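Local coordinates for protein Rubredoxin\:oxygen oxidoreductase (Desulfovibrio gigas, PDB 1E5D) that catalyses the four-electron reduction of dioxygen to two water molecules, using a diiron centre in a beta-lactamase-like domain and FMN in a flavodoxin domain, at residues A[32-37]-A[174-179]; A[46-51]-A[130-135]; A[98-103]-A[108-113]; A[354-359]-A[364-369]. One frame throughout, in Å; residues are numbered along the deposited sequence.

Contact 1. Residues A[32-37]-A[174-179]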
loop_
_atom_site.group_PDB
_atom_site.type_symbol
_atom_site.label_atom_id
_atom_site.label_comp_id
_atom_site.label_asym_id
_atom_site.label_seq_id
_atom_site.Cartn_x
_atom_site.Cartn_y
_atom_site.Cartn_z
ATOM N N GLY A 32 16.479 12.131 7.037
ATOM C CA GLY A 32 17.014 11.574 8.273
ATOM C C GLY A 32 16.250 12.154 9.450
ATOM O O GLY A 32 15.167 12.703 9.285
ATOM N N THR A 33 16.815 12.028 10.636
ATOM C CA THR A 33 16.170 12.566 11.824
ATOM C C THR A 33 17.189 12.578 12.955
ATOM O O THR A 33 18.347 12.174 12.826
ATOM C CB THR A 33 14.928 11.746 12.192
ATOM O OG1 THR A 33 14.269 12.299 13.337
ATOM C CG2 THR A 33 15.326 10.328 12.596
ATOM N N THR A 34 16.763 13.071 14.114
ATOM C CA THR A 34 17.643 13.028 15.269
ATOM C C THR A 34 16.839 12.549 16.475
ATOM O O THR A 34 15.612 12.505 16.492
ATOM C CB THR A 34 18.297 14.376 15.624
ATOM O OG1 THR A 34 17.342 15.239 16.270
ATOM C CG2 THR A 34 18.772 15.095 14.374
ATOM N N TYR A 35 17.591 12.197 17.507
ATOM C CA TYR A 35 16.955 11.870 18.783
ATOM C C TYR A 35 17.580 12.794 19.819
ATOM O O TYR A 35 18.766 12.650 20.123
ATOM C CB TYR A 35 17.129 10.378 19.059
ATOM C CG TYR A 35 16.455 9.570 17.963
ATOM C CD1 TYR A 35 15.067 9.479 17.953
ATOM C CD2 TYR A 35 17.177 8.937 16.965
ATOM C CE1 TYR A 35 14.409 8.765 16.975
ATOM C CE2 TYR A 35 16.526 8.213 15.982
ATOM C CZ TYR A 35 15.152 8.133 15.995
ATOM O OH TYR A 35 14.479 7.419 15.029
ATOM N N ASN A 36 16.773 13.730 20.286
ATOM C CA ASN A 36 17.191 14.819 21.147
ATOM C C ASN A 36 16.788 14.578 22.594
ATOM O O ASN A 36 15.637 14.324 22.913
ATOM C CB ASN A 36 16.592 16.147 20.671
ATOM C CG ASN A 36 17.017 16.498 19.257
ATOM O OD1 ASN A 36 18.022 16.002 18.761
ATOM N ND2 ASN A 36 16.247 17.364 18.604
ATOM N N ALA A 37 17.782 14.673 23.461
ATOM C CA ALA A 37 17.595 14.665 24.903
ATOM C C ALA A 37 18.308 15.905 25.437
ATOM O O ALA A 37 19.223 16.424 24.787
ATOM C CB ALA A 37 18.105 13.393 25.539
ATOM N N SER A 174 24.511 18.648 10.337
ATOM C CA SER A 174 25.557 19.098 11.259
ATOM C C SER A 174 25.042 20.275 12.085
ATOM O O SER A 174 25.501 20.510 13.203
ATOM C CB SER A 174 26.833 19.492 10.527
ATOM O OG SER A 174 26.706 19.296 9.133
ATOM N N GLU A 175 24.078 20.997 11.540
ATOM C CA GLU A 175 23.480 22.189 12.123
ATOM C C GLU A 175 22.392 21.779 13.118
ATOM O O GLU A 175 21.482 21.040 12.736
ATOM C CB GLU A 175 22.882 23.097 11.068
ATOM C CG GLU A 175 23.726 23.596 9.925
ATOM C CD GLU A 175 24.304 22.541 9.009
ATOM O OE1 GLU A 175 23.615 22.013 8.118
ATOM O OE2 GLU A 175 25.489 22.208 9.242
ATOM N N ARG A 176 22.468 22.226 14.367
ATOM C CA ARG A 176 21.480 21.809 15.357
ATOM C C ARG A 176 20.503 22.927 15.713
ATOM O O ARG A 176 19.604 22.741 16.539
ATOM C CB ARG A 176 22.161 21.292 16.623
ATOM C CG ARG A 176 23.427 20.489 16.451
ATOM C CD ARG A 176 23.326 19.415 15.377
ATOM N NE ARG A 176 22.059 18.696 15.491
ATOM C CZ ARG A 176 21.887 17.741 16.398
ATOM N NH1 ARG A 176 22.896 17.433 17.204
ATOM N NH2 ARG A 176 20.725 17.112 16.482
ATOM N N PHE A 177 20.647 24.101 15.100
ATOM C CA PHE A 177 19.758 25.206 15.450
ATOM C C PHE A 177 18.981 25.740 14.258
ATOM O O PHE A 177 19.477 25.769 13.139
ATOM C CB PHE A 177 20.575 26.323 16.111
ATOM C CG PHE A 177 21.101 25.870 17.473
ATOM C CD1 PHE A 177 20.262 25.800 18.571
ATOM C CD2 PHE A 177 22.427 25.509 17.611
ATOM C CE1 PHE A 177 20.761 25.378 19.787
ATOM C CE2 PHE A 177 22.931 25.101 18.837
ATOM C CZ PHE A 177 22.093 25.033 19.932
ATOM N N SER A 178 17.746 26.153 14.532
ATOM C CA SER A 178 16.829 26.576 13.480
ATOM C C SER A 178 17.396 27.724 12.657
ATOM O O SER A 178 17.118 27.845 11.463
ATOM C CB SER A 178 15.479 26.967 14.088
ATOM O OG SER A 178 15.630 27.997 15.048
ATOM N N ASP A 179 18.196 28.588 13.279
ATOM C CA ASP A 179 18.735 29.735 12.559
ATOM C C ASP A 179 19.891 29.356 11.646
ATOM O O ASP A 179 20.424 30.206 10.944
ATOM C CB ASP A 179 19.231 30.803 13.539
ATOM C CG ASP A 179 20.314 30.282 14.462
ATOM O OD1 ASP A 179 21.513 30.340 14.105
ATOM O OD2 ASP A 179 19.968 29.809 15.560
#
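R176 extends the end of its guanidinium toward T34 and N36 of strand 33-40, with NH2 doing all the touching. This nitrogen lies 3.5 Å from T34 CG2 and 3.7 Å from N36 OD1, and neither approach is a hydrogen bond. The T34 OG1 hydroxyl sits at the edge of the guanidinium, in its plane, while the N36 amide plane is turned 55° from it.

The tight part lies on the strand itself. T34 OG1, set between the backbone N and carbonyl carbon (chi1 76°), donates to N36 OD1 at 2.7 Å, standing above the carbonyl plane by 43°. OG1 also bonds to G227 N, and N36 ND2 to the carbonyls of P224 and G227, so both side chains are held on several sides. On the R176 side the packing is looser: the arginine is partly exposed, and its chain, bent at chi2 and chi3, leans on L12 and I16.

T34 O also bonds to H226 ND1, so it probably helps to orient the diiron-site residue H226. The contact thus joins strand 33-40, next to strand 10-17 in its sheet, to the loop between strand 160-164 and helix 183-198.

Contact 2. Residues A[46-51]-A[130-135]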
loop_
_atom_site.group_PDB
_atom_site.type_symbol
_atom_site.label_atom_id
_atom_site.label_comp_id
_atom_site.label_asym_id
_atom_site.label_seq_id
_atom_site.Cartn_x
_atom_site.Cartn_y
_atom_site.Cartn_z
ATOM N N THR A 46 19.422 17.101 35.862
ATOM C CA THR A 46 18.304 16.438 35.209
ATOM C C THR A 46 18.485 16.197 33.717
ATOM O O THR A 46 18.989 17.018 32.957
ATOM C CB THR A 46 17.009 17.262 35.399
ATOM O OG1 THR A 46 16.762 17.419 36.795
ATOM C CG2 THR A 46 15.832 16.509 34.810
ATOM N N LEU A 47 18.032 15.015 33.325
ATOM C CA LEU A 47 17.977 14.554 31.949
ATOM C C LEU A 47 16.537 14.561 31.457
ATOM O O LEU A 47 15.664 13.900 32.036
ATOM C CB LEU A 47 18.565 13.155 31.875
ATOM C CG LEU A 47 19.227 12.707 30.579
ATOM C CD1 LEU A 47 18.540 11.448 30.092
ATOM C CD2 LEU A 47 19.186 13.796 29.526
ATOM N N PHE A 48 16.237 15.306 30.389
ATOM C CA PHE A 48 14.903 15.296 29.804
ATOM C C PHE A 48 14.933 14.429 28.543
ATOM O O PHE A 48 15.911 14.571 27.807
ATOM C CB PHE A 48 14.408 16.690 29.442
ATOM C CG PHE A 48 14.280 17.641 30.616
ATOM C CD1 PHE A 48 15.410 18.199 31.196
ATOM C CD2 PHE A 48 13.032 17.963 31.121
ATOM C CE1 PHE A 48 15.280 19.062 32.271
ATOM C CE2 PHE A 48 12.902 18.827 32.196
ATOM C CZ PHE A 48 14.033 19.380 32.779
ATOM N N ASP A 49 13.913 13.610 28.357
ATOM C CA ASP A 49 13.800 12.680 27.241
ATOM C C ASP A 49 14.879 11.596 27.361
ATOM O O ASP A 49 15.640 11.582 28.327
ATOM C CB ASP A 49 13.942 13.379 25.895
ATOM C CG ASP A 49 13.147 14.661 25.758
ATOM O OD1 ASP A 49 12.126 14.775 26.474
ATOM O OD2 ASP A 49 13.517 15.541 24.941
ATOM N N THR A 50 14.943 10.734 26.371
ATOM C CA THR A 50 15.906 9.600 26.261
ATOM C C THR A 50 16.182 9.412 24.790
ATOM O O THR A 50 15.915 10.382 24.043
ATOM C CB THR A 50 15.301 8.457 27.073
ATOM O OG1 THR A 50 16.202 8.245 28.185
ATOM C CG2 THR A 50 15.155 7.106 26.415
ATOM N N VAL A 51 16.693 8.350 24.199
ATOM C CA VAL A 51 16.700 8.178 22.748
ATOM C C VAL A 51 16.222 6.786 22.360
ATOM O O VAL A 51 15.887 5.954 23.206
ATOM C CB VAL A 51 18.106 8.419 22.174
ATOM C CG1 VAL A 51 18.514 9.865 22.407
ATOM C CG2 VAL A 51 19.106 7.470 22.810
ATOM N N LEU A 130 8.780 22.097 39.851
ATOM C CA LEU A 130 9.786 21.257 40.479
ATOM C C LEU A 130 11.089 22.036 40.594
ATOM O O LEU A 130 11.622 22.528 39.598
ATOM C CB LEU A 130 9.996 19.981 39.669
ATOM C CG LEU A 130 11.120 19.053 40.124
ATOM C CD1 LEU A 130 10.706 18.314 41.384
ATOM C CD2 LEU A 130 11.497 18.062 39.029
ATOM N N SER A 131 11.572 22.142 41.819
ATOM C CA SER A 131 12.864 22.755 42.094
ATOM C C SER A 131 13.983 21.808 41.681
ATOM O O SER A 131 13.969 20.642 42.082
ATOM C CB SER A 131 12.993 23.105 43.578
ATOM O OG SER A 131 14.214 23.770 43.862
ATOM N N LEU A 132 14.934 22.286 40.889
ATOM C CA LEU A 132 16.041 21.411 40.489
ATOM C C LEU A 132 17.318 21.873 41.196
ATOM O O LEU A 132 18.385 21.288 41.044
ATOM C CB LEU A 132 16.212 21.394 38.977
ATOM C CG LEU A 132 15.225 20.590 38.138
ATOM C CD1 LEU A 132 13.782 20.833 38.536
ATOM C CD2 LEU A 132 15.394 20.938 36.662
ATOM N N GLY A 133 17.135 22.931 41.966
ATOM C CA GLY A 133 18.142 23.662 42.700
ATOM C C GLY A 133 18.015 25.149 42.405
ATOM O O GLY A 133 17.049 25.802 42.804
ATOM N N LYS A 134 18.984 25.700 41.675
ATOM C CA LYS A 134 18.863 27.102 41.273
ATOM C C LYS A 134 17.723 27.271 40.280
ATOM O O LYS A 134 16.987 28.263 40.299
ATOM C CB LYS A 134 20.189 27.610 40.703
ATOM C CG LYS A 134 20.100 28.064 39.259
ATOM C CD LYS A 134 21.461 28.344 38.649
ATOM C CE LYS A 134 21.534 29.739 38.053
ATOM N NZ LYS A 134 20.807 29.853 36.758
ATOM N N ARG A 135 17.520 26.311 39.370
ATOM C CA ARG A 135 16.423 26.505 38.416
ATOM C C ARG A 135 15.154 25.842 38.913
ATOM O O ARG A 135 15.201 24.958 39.766
ATOM C CB ARG A 135 16.804 25.961 37.035
ATOM C CG ARG A 135 17.836 26.833 36.342
ATOM C CD ARG A 135 18.459 26.199 35.120
ATOM N NE ARG A 135 19.862 25.829 35.318
ATOM C CZ ARG A 135 20.861 26.457 34.705
ATOM N NH1 ARG A 135 20.574 27.462 33.884
ATOM N NH2 ARG A 135 22.125 26.110 34.891
#
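The backbone N of L132 donates to R135 O at 2.9 Å, closing the turn of the hairpin between strands 129-131 and 136-141; the L132 side chain points toward the segment 46-51. G133 lies in this turn with a positive phi. The turn is held a second time by hydrogen bonds: D42 takes K134 N on OD1 and R135 N on OD2, while R135 NH1 forms a salt bridge to E158.

Across the contact itself there is no hydrogen bond: a hydroxyl oxygen rests on leucine carbons. T46 and L132 cross at about a right angle, and T46 OG1 lies 3.8 Å from L132 CG and equally near its CD2 branch. With OG1 beside the backbone N and CG2 anti to it (chi1 -58°), the hydroxyl is the branch of T46 that meets the leucine. L132 CD2 also lies at the edge of the F48 ring, near its plane, with F48 CZ 4.4 Å away; F48 was modelled in two conformations, so this fringe contact is less certain. V137 and F155 pack on L132 from its own sheet, and V76 on T46 and F48 from theirs.

Between the two segments the sheets of the beta-lactamase-like sandwich therefore meet by van der Waals contact without a hydrogen bond; the directed bonds described here lie at the turn, with D42 and E158.

Contact 3. Residues A[98-103]-A[108-113]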
loop_
_atom_site.group_PDB
_atom_site.type_symbol
_atom_site.label_atom_id
_atom_site.label_comp_id
_atom_site.label_asym_id
_atom_site.label_seq_id
_atom_site.Cartn_x
_atom_site.Cartn_y
_atom_site.Cartn_z
ATOM N N GLU A 98 17.431 9.315 41.300
ATOM C CA GLU A 98 16.609 9.387 42.508
ATOM C C GLU A 98 15.141 9.409 42.116
ATOM O O GLU A 98 14.263 8.831 42.745
ATOM C CB GLU A 98 17.015 10.617 43.303
ATOM C CG GLU A 98 15.915 11.243 44.141
ATOM C CD GLU A 98 16.470 12.353 45.014
ATOM O OE1 GLU A 98 17.596 12.818 44.732
ATOM O OE2 GLU A 98 15.776 12.745 45.971
ATOM N N LYS A 99 14.861 10.103 41.008
ATOM C CA LYS A 99 13.456 10.183 40.624
ATOM C C LYS A 99 13.264 10.233 39.118
ATOM O O LYS A 99 13.986 10.845 38.342
ATOM C CB LYS A 99 12.811 11.412 41.278
ATOM C CG LYS A 99 12.058 11.092 42.556
ATOM C CD LYS A 99 12.125 12.242 43.546
ATOM C CE LYS A 99 10.901 12.239 44.452
ATOM N NZ LYS A 99 10.145 10.958 44.337
ATOM N N ILE A 100 12.206 9.536 38.717
ATOM C CA ILE A 100 11.776 9.548 37.335
ATOM C C ILE A 100 10.471 10.329 37.250
ATOM O O ILE A 100 9.483 9.871 37.832
ATOM C CB ILE A 100 11.546 8.138 36.775
ATOM C CG1 ILE A 100 12.791 7.251 36.777
ATOM C CG2 ILE A 100 10.951 8.227 35.375
ATOM C CD1 ILE A 100 12.521 5.797 36.459
ATOM N N PHE A 101 10.504 11.460 36.562
ATOM C CA PHE A 101 9.293 12.255 36.404
ATOM C C PHE A 101 8.588 11.985 35.078
ATOM O O PHE A 101 9.216 12.059 34.023
ATOM C CB PHE A 101 9.620 13.748 36.522
ATOM C CG PHE A 101 10.122 14.095 37.918
ATOM C CD1 PHE A 101 9.224 14.318 38.944
ATOM C CD2 PHE A 101 11.479 14.180 38.170
ATOM C CE1 PHE A 101 9.675 14.627 40.209
ATOM C CE2 PHE A 101 11.938 14.498 39.429
ATOM C CZ PHE A 101 11.030 14.722 40.441
ATOM N N THR A 102 7.297 11.685 35.163
ATOM C CA THR A 102 6.469 11.462 33.992
ATOM C C THR A 102 5.037 11.920 34.248
ATOM O O THR A 102 4.591 12.121 35.377
ATOM C CB THR A 102 6.472 9.981 33.562
ATOM O OG1 THR A 102 5.916 9.882 32.246
ATOM C CG2 THR A 102 5.589 9.147 34.472
ATOM N N SER A 103 4.291 12.107 33.156
ATOM C CA SER A 103 2.901 12.515 33.329
ATOM C C SER A 103 2.104 11.356 33.911
ATOM O O SER A 103 2.531 10.201 33.959
ATOM C CB SER A 103 2.289 12.966 32.008
ATOM O OG SER A 103 2.023 11.850 31.170
ATOM N N LYS A 108 1.211 5.532 33.172
ATOM C CA LYS A 108 0.362 4.465 32.659
ATOM C C LYS A 108 1.071 3.750 31.512
ATOM O O LYS A 108 1.317 2.545 31.533
ATOM C CB LYS A 108 -0.974 5.033 32.193
ATOM C CG LYS A 108 -2.216 4.435 32.818
ATOM C CD LYS A 108 -2.500 4.983 34.204
ATOM C CE LYS A 108 -2.968 3.882 35.143
ATOM N NZ LYS A 108 -1.962 3.554 36.194
ATOM N N ALA A 109 1.403 4.535 30.487
ATOM C CA ALA A 109 2.089 3.976 29.329
ATOM C C ALA A 109 3.427 3.386 29.751
ATOM O O ALA A 109 3.951 2.442 29.151
ATOM C CB ALA A 109 2.254 5.047 28.266
ATOM N N MET A 110 4.017 3.946 30.813
ATOM C CA MET A 110 5.332 3.419 31.187
ATOM C C MET A 110 5.203 1.986 31.680
ATOM O O MET A 110 6.128 1.177 31.546
ATOM C CB MET A 110 5.980 4.313 32.230
ATOM C CG MET A 110 7.442 3.993 32.505
ATOM S SD MET A 110 8.100 5.128 33.750
ATOM C CE MET A 110 8.155 6.642 32.785
ATOM N N GLU A 111 4.056 1.616 32.257
ATOM C CA GLU A 111 3.973 0.229 32.721
ATOM C C GLU A 111 3.659 -0.735 31.577
ATOM O O GLU A 111 4.248 -1.821 31.551
ATOM C CB GLU A 111 2.944 0.047 33.834
ATOM C CG GLU A 111 2.246 1.315 34.287
ATOM C CD GLU A 111 1.137 1.037 35.289
ATOM O OE1 GLU A 111 -0.009 0.802 34.850
ATOM O OE2 GLU A 111 1.413 1.053 36.510
ATOM N N SER A 112 2.768 -0.374 30.656
ATOM C CA SER A 112 2.416 -1.294 29.573
ATOM C C SER A 112 3.509 -1.408 28.517
ATOM O O SER A 112 3.480 -2.290 27.663
ATOM C CB SER A 112 1.108 -0.848 28.924
ATOM O OG SER A 112 1.208 0.499 28.490
ATOM N N HIS A 113 4.490 -0.517 28.566
ATOM C CA HIS A 113 5.671 -0.643 27.729
ATOM C C HIS A 113 6.784 -1.377 28.483
ATOM O O HIS A 113 7.456 -2.236 27.905
ATOM C CB HIS A 113 6.216 0.708 27.284
ATOM C CG HIS A 113 5.589 1.344 26.094
ATOM N ND1 HIS A 113 4.434 2.087 26.132
ATOM C CD2 HIS A 113 5.979 1.354 24.795
ATOM C CE1 HIS A 113 4.136 2.521 24.924
ATOM N NE2 HIS A 113 5.063 2.085 24.086
#
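M110 runs from its helix to the strand and touches I100 and T102 with its last atom. From CB the chain leads off with CG anti to the backbone N (chi1 -170°) and stays extended through SD, so CB, CG and SD carry the reach without coming within 4.2 Å of the strand segment. At SD it bends (chi3 -71°), and this turn lays CE against T102. M110 CE lies 3.8 Å from T102 CB and 4.0 Å from T102 OG1 and CG2, lying against the branch point of the threonine. M110 CE also meets I100 CG2 at 4.1 Å, the two side chains crossing at a slant.

The polar end of T102 is not spent on M110: OG1 bonds to I77 O of the neighbouring parallel strand 74-77. M110 is further enclosed by I77, L80, L88 and V121, so its thioether is sunk in an apolar layer between helix and sheet.

The helix has a polar fitting of its own. Toward its end H113 ND1 donates to A109 O at 3.1 Å, from the opposite face of that carbonyl to H113 N. S112 OG hydrogen-bonds N375 of the second subunit, so the outer side of the helix borders the dimer interface.

Methionine bridging from helix 104-114 to strand 99-103 packs between helix and sheet in the beta-alpha-beta unit completed by strand 121-124, part of the alpha-beta-beta-alpha sandwich of the metallo-beta-lactamase fold.

Contact 4. Residues A[354-359]-A[364-369]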
loop_
_atom_site.group_PDB
_atom_site.type_symbol
_atom_site.label_atom_id
_atom_site.label_comp_id
_atom_site.label_asym_id
_atom_site.label_seq_id
_atom_site.Cartn_x
_atom_site.Cartn_y
_atom_site.Cartn_z
ATOM N N VAL A 354 -17.065 3.932 -4.768
ATOM C CA VAL A 354 -16.262 3.718 -3.577
ATOM C C VAL A 354 -15.421 4.932 -3.208
ATOM O O VAL A 354 -15.357 5.322 -2.038
ATOM C CB VAL A 354 -15.325 2.506 -3.751
ATOM C CG1 VAL A 354 -14.287 2.497 -2.645
ATOM C CG2 VAL A 354 -16.130 1.215 -3.748
ATOM N N LEU A 355 -14.768 5.537 -4.197
ATOM C CA LEU A 355 -13.954 6.714 -3.874
ATOM C C LEU A 355 -14.820 7.788 -3.241
ATOM O O LEU A 355 -14.444 8.399 -2.242
ATOM C CB LEU A 355 -13.247 7.218 -5.134
ATOM C CG LEU A 355 -12.180 6.234 -5.649
ATOM C CD1 LEU A 355 -11.647 6.658 -7.004
ATOM C CD2 LEU A 355 -11.070 6.117 -4.623
ATOM N N ALA A 356 -16.003 7.984 -3.812
ATOM C CA ALA A 356 -16.963 8.954 -3.297
ATOM C C ALA A 356 -17.304 8.657 -1.844
ATOM O O ALA A 356 -17.299 9.568 -1.022
ATOM C CB ALA A 356 -18.227 8.986 -4.137
ATOM N N GLU A 357 -17.577 7.400 -1.517
ATOM C CA GLU A 357 -17.899 7.064 -0.127
ATOM C C GLU A 357 -16.747 7.422 0.806
ATOM O O GLU A 357 -16.956 7.829 1.951
ATOM C CB GLU A 357 -18.228 5.580 0.003
ATOM C CG GLU A 357 -19.057 5.199 1.214
ATOM C CD GLU A 357 -20.152 4.198 0.888
ATOM O OE1 GLU A 357 -19.970 3.386 -0.045
ATOM O OE2 GLU A 357 -21.201 4.226 1.570
ATOM N N TRP A 358 -15.526 7.257 0.303
ATOM C CA TRP A 358 -14.340 7.560 1.094
ATOM C C TRP A 358 -14.255 9.067 1.351
ATOM O O TRP A 358 -14.081 9.514 2.478
ATOM C CB TRP A 358 -13.067 7.116 0.389
ATOM C CG TRP A 358 -12.587 5.722 0.563
ATOM C CD1 TRP A 358 -12.819 4.663 -0.276
ATOM C CD2 TRP A 358 -11.779 5.216 1.634
ATOM N NE1 TRP A 358 -12.207 3.531 0.212
ATOM C CE2 TRP A 358 -11.565 3.844 1.383
ATOM C CE3 TRP A 358 -11.218 5.784 2.783
ATOM C CZ2 TRP A 358 -10.812 3.042 2.244
ATOM C CZ3 TRP A 358 -10.475 4.989 3.634
ATOM C CH2 TRP A 358 -10.278 3.627 3.361
ATOM N N LEU A 359 -14.361 9.841 0.263
ATOM C CA LEU A 359 -14.219 11.287 0.412
ATOM C C LEU A 359 -15.303 11.844 1.326
ATOM O O LEU A 359 -15.017 12.538 2.300
ATOM C CB LEU A 359 -14.238 11.959 -0.964
ATOM C CG LEU A 359 -13.099 11.532 -1.899
ATOM C CD1 LEU A 359 -13.002 12.471 -3.088
ATOM C CD2 LEU A 359 -11.776 11.471 -1.149
ATOM N N PHE A 364 -15.378 15.477 3.290
ATOM C CA PHE A 364 -14.985 16.307 2.157
ATOM C C PHE A 364 -16.206 16.827 1.411
ATOM O O PHE A 364 -17.226 16.144 1.350
ATOM C CB PHE A 364 -14.084 15.503 1.211
ATOM C CG PHE A 364 -12.671 15.300 1.740
ATOM C CD1 PHE A 364 -12.389 15.417 3.088
ATOM C CD2 PHE A 364 -11.633 14.995 0.876
ATOM C CE1 PHE A 364 -11.109 15.240 3.570
ATOM C CE2 PHE A 364 -10.351 14.813 1.350
ATOM C CZ PHE A 364 -10.081 14.933 2.699
ATOM N N ASP A 365 -16.107 18.019 0.837
ATOM C CA ASP A 365 -17.192 18.545 0.008
ATOM C C ASP A 365 -17.050 18.052 -1.432
ATOM O O ASP A 365 -15.998 18.200 -2.049
ATOM C CB ASP A 365 -17.238 20.069 0.063
ATOM C CG ASP A 365 -17.547 20.634 1.435
ATOM O OD1 ASP A 365 -17.781 19.880 2.406
ATOM O OD2 ASP A 365 -17.564 21.882 1.560
ATOM N N MET A 366 -18.109 17.469 -1.966
ATOM C CA MET A 366 -18.195 16.895 -3.292
ATOM C C MET A 366 -19.160 17.656 -4.194
ATOM O O MET A 366 -20.244 17.185 -4.538
ATOM C CB MET A 366 -18.659 15.436 -3.221
ATOM C CG MET A 366 -17.954 14.618 -2.153
ATOM S SD MET A 366 -16.517 13.733 -2.766
ATOM C CE MET A 366 -17.026 13.281 -4.419
ATOM N N PRO A 367 -18.770 18.849 -4.613
ATOM C CA PRO A 367 -19.657 19.658 -5.448
ATOM C C PRO A 367 -19.920 18.996 -6.794
ATOM O O PRO A 367 -20.967 19.140 -7.425
ATOM C CB PRO A 367 -18.857 20.947 -5.644
ATOM C CG PRO A 367 -17.434 20.556 -5.430
ATOM C CD PRO A 367 -17.473 19.492 -4.366
ATOM N N ALA A 368 -18.939 18.232 -7.276
ATOM C CA ALA A 368 -19.120 17.610 -8.586
ATOM C C ALA A 368 -19.242 16.098 -8.480
ATOM O O ALA A 368 -18.651 15.423 -7.645
ATOM C CB ALA A 368 -17.973 18.019 -9.483
ATOM N N THR A 369 -20.061 15.565 -9.372
ATOM C CA THR A 369 -20.309 14.145 -9.522
ATOM C C THR A 369 -19.061 13.464 -10.071
ATOM O O THR A 369 -18.439 14.020 -10.981
ATOM C CB THR A 369 -21.482 13.891 -10.488
ATOM O OG1 THR A 369 -22.059 15.146 -10.877
ATOM C CG2 THR A 369 -22.581 13.103 -9.799
#
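The C-terminal end of helix 350-361, where the flavodoxin domain turns its chain back toward strand 371-374, packs against the connecting loop. L359 takes part with both backbone and side chain. Its O accepts F364 N, five residues on, at 3.1 Å with an N-H...O angle of 157°; the donor stands 37° out of the carbonyl plane. F364 CB lies 3.3 Å from L359 O as well.

The side chains enclose L359 from two directions. L359 CD2 meets F364 CD2 at 4.1 Å, and the pair is carried inward to the sheet, where L359 reaches V309 and F364 reaches V307. M366 crosses L359 at about a right angle, its SD 3.4 Å from L359 CB and 3.7 Å from L359 CD1. Bends at chi2 (-93°) and chi3 fold the methionine back so that M366 CE lies 4.5 Å from A356 CB, at the fringe of the contact. D365, between these two apolar residues, points away and forms a salt bridge with K399 of helix 379-400.

One backbone bond thus ties the helix end to the loop, and the thioether and phenyl group pack on the same leucine: a helix carbonyl near the chain reversal is satisfied locally, with apolar groups alongside it.

Overall arrangement
Contacts 1, 2 and 3 all reach the same seven-stranded mixed sheet, contact 2 joining it to the second sheet through strand 129-131, whereas contact 4 lies in the flavodoxin domain across the chain's centre, its centre 41 to 50 Å from theirs. Contacts 1 and 2 touch through neighbouring strands 33-40 and 46-48, and contact 2 meets contact 3 where L130 CD2 packs on F101 CE2 at 3.6 Å. The residues meeting in contacts 2 and 3 are buried and mostly bring hydrocarbon groups together, with threonine hydroxyls alongside; contact 1, closest to the diiron site, sets a partly exposed guanidinium beside polar side chains. Only contact 4, partly buried, has a hydrogen bond between its segments.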